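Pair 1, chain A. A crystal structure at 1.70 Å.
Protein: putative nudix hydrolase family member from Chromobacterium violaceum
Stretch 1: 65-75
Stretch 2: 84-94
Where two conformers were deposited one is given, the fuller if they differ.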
# COMPACT_ATOMS: atom_id res chain seq x y z
N GLY A 65 -4.10 1.97 -15.94
CA GLY A 65 -5.48 2.18 -15.49
C GLY A 65 -5.77 1.50 -14.17
O GLY A 65 -6.83 1.71 -13.58
N LEU A 66 -4.83 0.67 -13.69
CA LEU A 66 -5.08 -0.01 -12.41
C LEU A 66 -5.03 0.95 -11.20
O LEU A 66 -4.22 1.87 -11.15
CB LEU A 66 -4.10 -1.16 -12.20
CG LEU A 66 -4.14 -2.40 -13.08
CD1 LEU A 66 -2.91 -3.34 -12.79
CD2 LEU A 66 -5.46 -3.12 -12.82
N ARG A 67 -5.92 0.72 -10.24
CA ARG A 67 -5.98 1.54 -9.01
C ARG A 67 -5.47 0.68 -7.84
O ARG A 67 -6.13 -0.27 -7.38
CB ARG A 67 -7.40 2.03 -8.78
CG ARG A 67 -7.95 2.78 -9.99
CD ARG A 67 -9.45 3.09 -9.91
NE ARG A 67 -9.82 3.85 -11.11
CZ ARG A 67 -10.99 4.45 -11.32
NH1 ARG A 67 -11.96 4.39 -10.41
NH2 ARG A 67 -11.18 5.10 -12.46
N ILE A 68 -4.27 0.99 -7.39
CA ILE A 68 -3.68 0.20 -6.32
C ILE A 68 -4.30 0.50 -4.94
O ILE A 68 -4.30 1.65 -4.54
CB ILE A 68 -2.17 0.49 -6.28
CG1 ILE A 68 -1.51 -0.03 -7.58
CG2 ILE A 68 -1.55 -0.14 -5.02
CD1 ILE A 68 -0.16 0.53 -7.80
N ASN A 69 -4.79 -0.54 -4.22
CA ASN A 69 -5.40 -0.55 -2.85
C ASN A 69 -4.46 -1.02 -1.73
O ASN A 69 -4.65 -0.75 -0.52
CB ASN A 69 -6.71 -1.42 -2.77
CG ASN A 69 -6.56 -2.93 -3.27
OD1 ASN A 69 -6.43 -3.91 -2.47
ND2 ASN A 69 -6.75 -3.12 -4.58
N SER A 70 -3.51 -1.84 -2.14
CA SER A 70 -2.57 -2.53 -1.24
C SER A 70 -1.22 -2.69 -1.94
O SER A 70 -1.15 -3.01 -3.15
CB SER A 70 -3.14 -3.90 -0.90
OG SER A 70 -4.46 -3.76 -0.35
N MET A 71 -0.17 -2.49 -1.17
CA MET A 71 1.19 -2.58 -1.67
C MET A 71 2.08 -3.06 -0.53
O MET A 71 1.87 -2.71 0.64
CB MET A 71 1.65 -1.17 -2.13
CG MET A 71 1.11 0.17 -1.24
SD MET A 71 1.97 1.62 -1.87
CE MET A 71 2.68 0.94 -3.37
N LEU A 72 3.12 -3.79 -0.87
CA LEU A 72 4.09 -4.20 0.12
C LEU A 72 5.49 -3.82 -0.36
O LEU A 72 5.94 -4.32 -1.39
CB LEU A 72 4.00 -5.71 0.35
CG LEU A 72 5.13 -6.27 1.21
CD1 LEU A 72 4.99 -5.68 2.64
CD2 LEU A 72 5.08 -7.78 1.22
N TYR A 73 6.16 -2.93 0.36
CA TYR A 73 7.56 -2.59 0.03
C TYR A 73 8.45 -3.84 0.14
O TYR A 73 8.49 -4.49 1.19
CB TYR A 73 8.09 -1.44 0.92
CG TYR A 73 9.59 -1.29 0.88
CD1 TYR A 73 10.24 -0.79 -0.25
CD2 TYR A 73 10.39 -1.74 1.94
CE1 TYR A 73 11.64 -0.69 -0.31
CE2 TYR A 73 11.79 -1.63 1.90
CZ TYR A 73 12.39 -1.11 0.76
OH TYR A 73 13.76 -0.97 0.68
N LEU A 74 9.16 -4.19 -0.95
CA LEU A 74 10.02 -5.37 -0.94
C LEU A 74 11.50 -5.01 -0.72
O LEU A 74 12.15 -5.56 0.19
CB LEU A 74 9.88 -6.13 -2.27
CG LEU A 74 8.44 -6.41 -2.68
CD1 LEU A 74 8.35 -7.01 -4.10
CD2 LEU A 74 7.82 -7.34 -1.60
N PHE A 75 12.04 -4.10 -1.53
CA PHE A 75 13.47 -3.77 -1.41
C PHE A 75 13.83 -2.59 -2.30
O PHE A 75 12.99 -2.15 -3.13
CB PHE A 75 14.35 -4.97 -1.82
CG PHE A 75 13.97 -5.61 -3.16
CD1 PHE A 75 14.44 -5.09 -4.36
CD2 PHE A 75 13.16 -6.74 -3.21
CE1 PHE A 75 14.10 -5.68 -5.62
CE2 PHE A 75 12.81 -7.35 -4.44
CZ PHE A 75 13.27 -6.78 -5.65
N HIS A 84 15.64 2.68 -7.08
CA HIS A 84 14.27 2.21 -7.12
C HIS A 84 13.84 1.75 -5.75
O HIS A 84 14.65 1.14 -5.03
CB HIS A 84 14.14 0.96 -8.02
CG HIS A 84 14.40 1.22 -9.47
ND1 HIS A 84 13.40 1.26 -10.43
CD2 HIS A 84 15.56 1.44 -10.14
CE1 HIS A 84 13.94 1.48 -11.62
NE2 HIS A 84 15.25 1.58 -11.47
N LYS A 85 12.61 2.05 -5.36
CA LYS A 85 11.95 1.18 -4.36
C LYS A 85 11.01 0.26 -5.11
O LYS A 85 10.25 0.69 -5.98
CB LYS A 85 11.18 1.97 -3.30
CG LYS A 85 12.10 2.56 -2.22
CD LYS A 85 11.34 3.26 -1.13
CE LYS A 85 12.34 3.76 -0.10
NZ LYS A 85 13.13 2.66 0.54
N VAL A 86 11.03 -1.02 -4.73
CA VAL A 86 10.24 -2.02 -5.43
C VAL A 86 9.11 -2.51 -4.53
O VAL A 86 9.39 -2.85 -3.39
CB VAL A 86 11.15 -3.23 -5.79
CG1 VAL A 86 10.36 -4.33 -6.55
CG2 VAL A 86 12.31 -2.73 -6.66
N TYR A 87 7.88 -2.58 -5.05
CA TYR A 87 6.69 -2.94 -4.26
C TYR A 87 5.84 -4.00 -4.96
O TYR A 87 5.60 -3.91 -6.18
CB TYR A 87 5.73 -1.75 -4.11
CG TYR A 87 6.37 -0.46 -3.62
CD1 TYR A 87 6.25 -0.08 -2.28
CD2 TYR A 87 7.10 0.36 -4.48
CE1 TYR A 87 6.82 1.07 -1.79
CE2 TYR A 87 7.67 1.57 -3.99
CZ TYR A 87 7.55 1.88 -2.63
OH TYR A 87 8.10 3.07 -2.13
N LEU A 88 5.31 -4.94 -4.19
CA LEU A 88 4.35 -5.92 -4.70
C LEU A 88 3.00 -5.24 -4.53
O LEU A 88 2.68 -4.80 -3.41
CB LEU A 88 4.37 -7.18 -3.84
CG LEU A 88 3.33 -8.25 -4.23
CD1 LEU A 88 3.62 -8.87 -5.58
CD2 LEU A 88 3.26 -9.37 -3.17
N CYS A 89 2.25 -5.08 -5.61
CA CYS A 89 0.97 -4.37 -5.55
C CYS A 89 -0.23 -5.22 -5.95
O CYS A 89 -0.14 -6.02 -6.86
CB CYS A 89 1.00 -3.17 -6.48
SG CYS A 89 2.44 -2.08 -6.29
N ILE A 90 -1.36 -5.00 -5.27
CA ILE A 90 -2.66 -5.53 -5.64
C ILE A 90 -3.56 -4.39 -6.13
O ILE A 90 -3.66 -3.31 -5.51
CB ILE A 90 -3.43 -6.05 -4.40
CG1 ILE A 90 -2.54 -6.80 -3.42
CG2 ILE A 90 -4.73 -6.77 -4.82
CD1 ILE A 90 -3.37 -7.56 -2.40
N ALA A 91 -4.20 -4.63 -7.25
CA ALA A 91 -5.38 -3.88 -7.69
C ALA A 91 -6.35 -4.93 -8.27
O ALA A 91 -5.94 -6.05 -8.57
CB ALA A 91 -5.01 -2.81 -8.73
N GLN A 92 -7.63 -4.61 -8.35
CA GLN A 92 -8.63 -5.63 -8.68
C GLN A 92 -9.28 -5.40 -10.04
O GLN A 92 -10.42 -5.84 -10.27
CB GLN A 92 -9.72 -5.71 -7.60
N GLY A 93 -8.57 -4.72 -10.93
CA GLY A 93 -9.05 -4.61 -12.30
C GLY A 93 -8.19 -5.38 -13.27
O GLY A 93 -7.33 -6.17 -12.88
N GLN A 94 -8.44 -5.16 -14.56
CA GLN A 94 -7.61 -5.73 -15.62
C GLN A 94 -6.78 -4.59 -16.19
O GLN A 94 -7.32 -3.53 -16.49
CB GLN A 94 -8.49 -6.30 -16.73
CG GLN A 94 -9.43 -7.40 -16.25
CD GLN A 94 -8.67 -8.53 -15.55
OE1 GLN A 94 -7.70 -9.07 -16.08
NE2 GLN A 94 -9.12 -8.88 -14.35

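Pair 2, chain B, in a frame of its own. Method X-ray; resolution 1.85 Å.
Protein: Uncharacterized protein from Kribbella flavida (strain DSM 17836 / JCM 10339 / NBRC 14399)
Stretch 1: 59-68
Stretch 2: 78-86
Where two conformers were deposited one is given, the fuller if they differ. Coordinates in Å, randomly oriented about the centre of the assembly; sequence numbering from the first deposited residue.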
# COMPACT_ATOMS: atom_id res chain seq x y z
N ARG B 59 17.63 -1.72 -7.45
CA ARG B 59 18.30 -1.82 -8.75
C ARG B 59 17.39 -2.27 -9.90
O ARG B 59 17.87 -2.36 -11.03
CB ARG B 59 19.48 -2.78 -8.68
CG ARG B 59 20.62 -2.30 -7.85
CD ARG B 59 21.86 -3.04 -8.24
NE ARG B 59 22.60 -3.46 -7.07
CZ ARG B 59 23.56 -2.75 -6.49
NH1 ARG B 59 23.91 -1.57 -6.96
NH2 ARG B 59 24.18 -3.25 -5.43
N ILE B 60 16.15 -2.65 -9.64
CA ILE B 60 15.20 -2.80 -10.75
C ILE B 60 14.41 -1.50 -10.95
O ILE B 60 13.74 -1.35 -11.97
CB ILE B 60 14.20 -3.97 -10.59
CG1 ILE B 60 13.13 -3.63 -9.60
CG2 ILE B 60 14.91 -5.31 -10.27
CD1 ILE B 60 12.14 -4.73 -9.43
N LEU B 61 14.53 -0.52 -10.05
CA LEU B 61 13.82 0.76 -10.21
C LEU B 61 14.53 1.67 -11.22
O LEU B 61 15.74 1.90 -11.11
CB LEU B 61 13.79 1.54 -8.89
CG LEU B 61 12.44 1.61 -8.25
CD1 LEU B 61 12.06 0.15 -7.92
CD2 LEU B 61 12.51 2.52 -7.04
N VAL B 62 13.76 2.29 -12.11
CA VAL B 62 14.34 3.27 -13.06
C VAL B 62 13.63 4.61 -12.97
O VAL B 62 13.92 5.53 -13.77
CB VAL B 62 14.34 2.74 -14.50
CG1 VAL B 62 15.24 1.43 -14.61
CG2 VAL B 62 12.86 2.43 -15.01
N GLY B 63 12.72 4.76 -12.01
CA GLY B 63 12.11 6.06 -11.71
C GLY B 63 11.16 5.85 -10.55
O GLY B 63 10.85 4.71 -10.18
N SER B 64 10.74 6.95 -9.94
CA SER B 64 9.79 6.84 -8.83
C SER B 64 9.30 8.24 -8.52
O SER B 64 9.93 9.22 -8.91
CB SER B 64 10.41 6.24 -7.54
OG SER B 64 11.47 7.10 -7.05
N ALA B 65 8.22 8.33 -7.74
CA ALA B 65 7.69 9.62 -7.30
C ALA B 65 6.87 9.35 -6.08
O ALA B 65 6.08 8.40 -6.09
CB ALA B 65 6.81 10.25 -8.40
N VAL B 66 7.04 10.17 -5.05
CA VAL B 66 6.21 10.06 -3.84
C VAL B 66 4.83 10.61 -4.15
O VAL B 66 4.70 11.70 -4.72
CB VAL B 66 6.88 10.84 -2.69
CG1 VAL B 66 5.97 10.83 -1.41
CG2 VAL B 66 8.23 10.14 -2.32
N LEU B 67 3.79 9.83 -3.87
CA LEU B 67 2.41 10.25 -4.10
C LEU B 67 1.79 10.85 -2.86
O LEU B 67 0.92 11.76 -2.97
CB LEU B 67 1.56 9.06 -4.56
CG LEU B 67 2.15 8.37 -5.80
CD1 LEU B 67 1.28 7.14 -6.21
CD2 LEU B 67 2.27 9.30 -6.98
N SER B 68 2.20 10.38 -1.67
CA SER B 68 1.58 10.84 -0.43
C SER B 68 2.51 10.44 0.70
O SER B 68 3.12 9.37 0.62
CB SER B 68 0.19 10.18 -0.26
OG SER B 68 -0.49 10.70 0.89
N LEU B 78 3.83 6.17 3.81
CA LEU B 78 4.01 6.82 2.52
C LEU B 78 3.63 5.89 1.38
O LEU B 78 3.58 4.66 1.53
CB LEU B 78 5.41 7.28 2.30
CG LEU B 78 6.54 6.42 2.69
CD1 LEU B 78 7.07 6.00 1.39
CD2 LEU B 78 7.50 7.37 3.28
N MSE B 79 3.29 6.53 0.27
CA MSE B 79 2.92 5.76 -0.94
C MSE B 79 3.68 6.42 -2.09
O MSE B 79 3.73 7.67 -2.18
CB MSE B 79 1.43 5.82 -1.17
CG MSE B 79 1.09 5.04 -2.48
SE MSE B 79 -0.84 5.06 -2.90
CE MSE B 79 -1.51 3.89 -1.40
N TYR B 80 4.29 5.60 -2.97
CA TYR B 80 5.11 6.12 -4.05
C TYR B 80 4.88 5.26 -5.28
O TYR B 80 4.55 4.07 -5.20
CB TYR B 80 6.61 6.20 -3.68
CG TYR B 80 7.19 4.92 -3.14
CD1 TYR B 80 7.21 4.67 -1.77
CD2 TYR B 80 7.73 3.98 -4.01
CE1 TYR B 80 7.79 3.49 -1.28
CE2 TYR B 80 8.31 2.80 -3.54
CZ TYR B 80 8.31 2.57 -2.17
OH TYR B 80 8.86 1.39 -1.68
N ASP B 81 5.02 5.87 -6.44
CA ASP B 81 4.99 5.10 -7.67
C ASP B 81 6.43 4.67 -7.94
O ASP B 81 7.37 5.35 -7.54
CB ASP B 81 4.51 5.97 -8.82
CG ASP B 81 4.34 5.13 -10.15
OD1 ASP B 81 3.88 3.96 -10.04
OD2 ASP B 81 4.72 5.62 -11.24
N THR B 82 6.59 3.55 -8.63
CA THR B 82 7.92 3.21 -9.17
C THR B 82 7.77 2.83 -10.63
O THR B 82 6.70 2.37 -11.06
CB THR B 82 8.64 2.04 -8.42
OG1 THR B 82 8.06 0.76 -8.77
CG2 THR B 82 8.61 2.19 -6.86
N GLU B 83 8.85 3.03 -11.41
CA GLU B 83 8.93 2.54 -12.78
C GLU B 83 9.97 1.42 -12.80
O GLU B 83 11.01 1.57 -12.16
CB GLU B 83 9.38 3.66 -13.70
CG GLU B 83 8.39 4.86 -13.59
CD GLU B 83 9.04 6.15 -14.17
OE1 GLU B 83 9.49 6.14 -15.37
OE2 GLU B 83 9.11 7.14 -13.39
N THR B 84 9.73 0.35 -13.59
CA THR B 84 10.72 -0.72 -13.81
C THR B 84 10.69 -1.07 -15.29
O THR B 84 9.79 -0.64 -16.03
CB THR B 84 10.40 -1.99 -12.95
OG1 THR B 84 9.25 -2.65 -13.48
CG2 THR B 84 10.11 -1.60 -11.46
N VAL B 85 11.69 -1.86 -15.75
CA VAL B 85 11.68 -2.32 -17.15
C VAL B 85 10.50 -3.22 -17.44
O VAL B 85 9.74 -2.92 -18.39
CB VAL B 85 13.04 -2.93 -17.53
CG1 VAL B 85 12.92 -3.64 -18.93
CG2 VAL B 85 14.05 -1.78 -17.64
N PRO B 86 10.24 -4.31 -16.68
CA PRO B 86 9.12 -5.19 -17.04
C PRO B 86 7.77 -4.62 -16.71
O PRO B 86 6.79 -4.92 -17.41
CB PRO B 86 9.40 -6.46 -16.22
CG PRO B 86 10.23 -6.01 -15.04
CD PRO B 86 11.07 -4.85 -15.56
O HOH W 1 13.76 -2.60 -14.33
O HOH W 2 10.98 9.21 -12.06

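Both pairs are two antiparallel strands joined edge to edge, with a beta bulge near one end. The strand directions lie 150° apart in pair 1 and 151° in pair 2, and 14 central residues superpose with an RMSD of 0.7 Å on backbone atoms.

The hydrogen-bonded ladder is nearly the same in both. In pair 1, Leu72(A) and Leu88(A) bond reciprocally, N of Leu72(A) to O of Leu88(A) at 2.8 Å and N of Leu88(A) to O of Leu72(A) at 2.9 Å. Their counterparts Ala65(B) and Asp81(B) do likewise, N of Ala65(B) to O of Asp81(B) at 3.1 Å and N of Asp81(B) to O of Ala65(B) at 2.8 Å. The bulge follows one residue later. There the register slips by one, and a single carbonyl receives two amides: O of Val86(A) takes N of Leu74(A) at 2.8 Å and, weakly, N of Phe75(A) at 3.5 Å, while O of Met79(B) takes N of Leu67(B) at 2.7 Å and N of Ser68(B) at 3.2 Å. The extra residue is leucine in both, Leu74(A) matching Leu67(B), with the same m, t rotamer and side-chain centres only 0.5 Å apart. Its CA-to-CB bond points toward the partner strand, where a branched apolar chain can lie across the backbone: CD1 of Leu74(A) is 4.0 Å from CB of Leu88(A), and CD1 of Leu67(B) is 4.3 Å from CG of Met79(B).

The face carrying Met71(A), Tyr73(A), Tyr87(A) and Cys89(A) is packed with sulfur and aromatic groups. CE of Met71(A) sits 3.9 Å from CD1 of Tyr87(A), an off-centre CH-pi contact, and Tyr73(A) turns its edge toward the face of Tyr87(A). The matching Ser64(B), Val66(B), Tyr80(B) and Thr82(B) pack more sparsely. Tyr80(B) keeps the residue type but adopts chi1 p where Tyr87(A) has m; its end leads away from the other stretch, and the nearest side-chain approach to Val66(B) is CB to CG2 at 4.5 Å.

On the other face, the buried Leu72(A) and Leu88(A) give way to exposed Ala65(B) and partly exposed Asp81(B), whose carboxylate oxygen OD2 finds a partner elsewhere in the structure. At the bulge, Val86(A) places CB over the face of the Phe75(A) ring, a close fit of flat and branched surfaces. Ser68(B) replaces that ring with a small side chain, and the longer selenomethionine Met79(B) leads its end away.

Ser70(A) corresponds to Gly63(B). CB of Ser70(A) meets CG1 of Ile90(A) at 3.9 Å, an aliphatic contact. In pair 2, Glu83(B) replaces the isoleucine, and an ideal CB on Gly63(B) would come within 2.4 Å of OE2 of Glu83(B), so glycine makes room for the carboxylate. Water 2 then links the strands, accepting from N of Ser64(B) and donating to OE2 of Glu83(B), both at 3.1 Å.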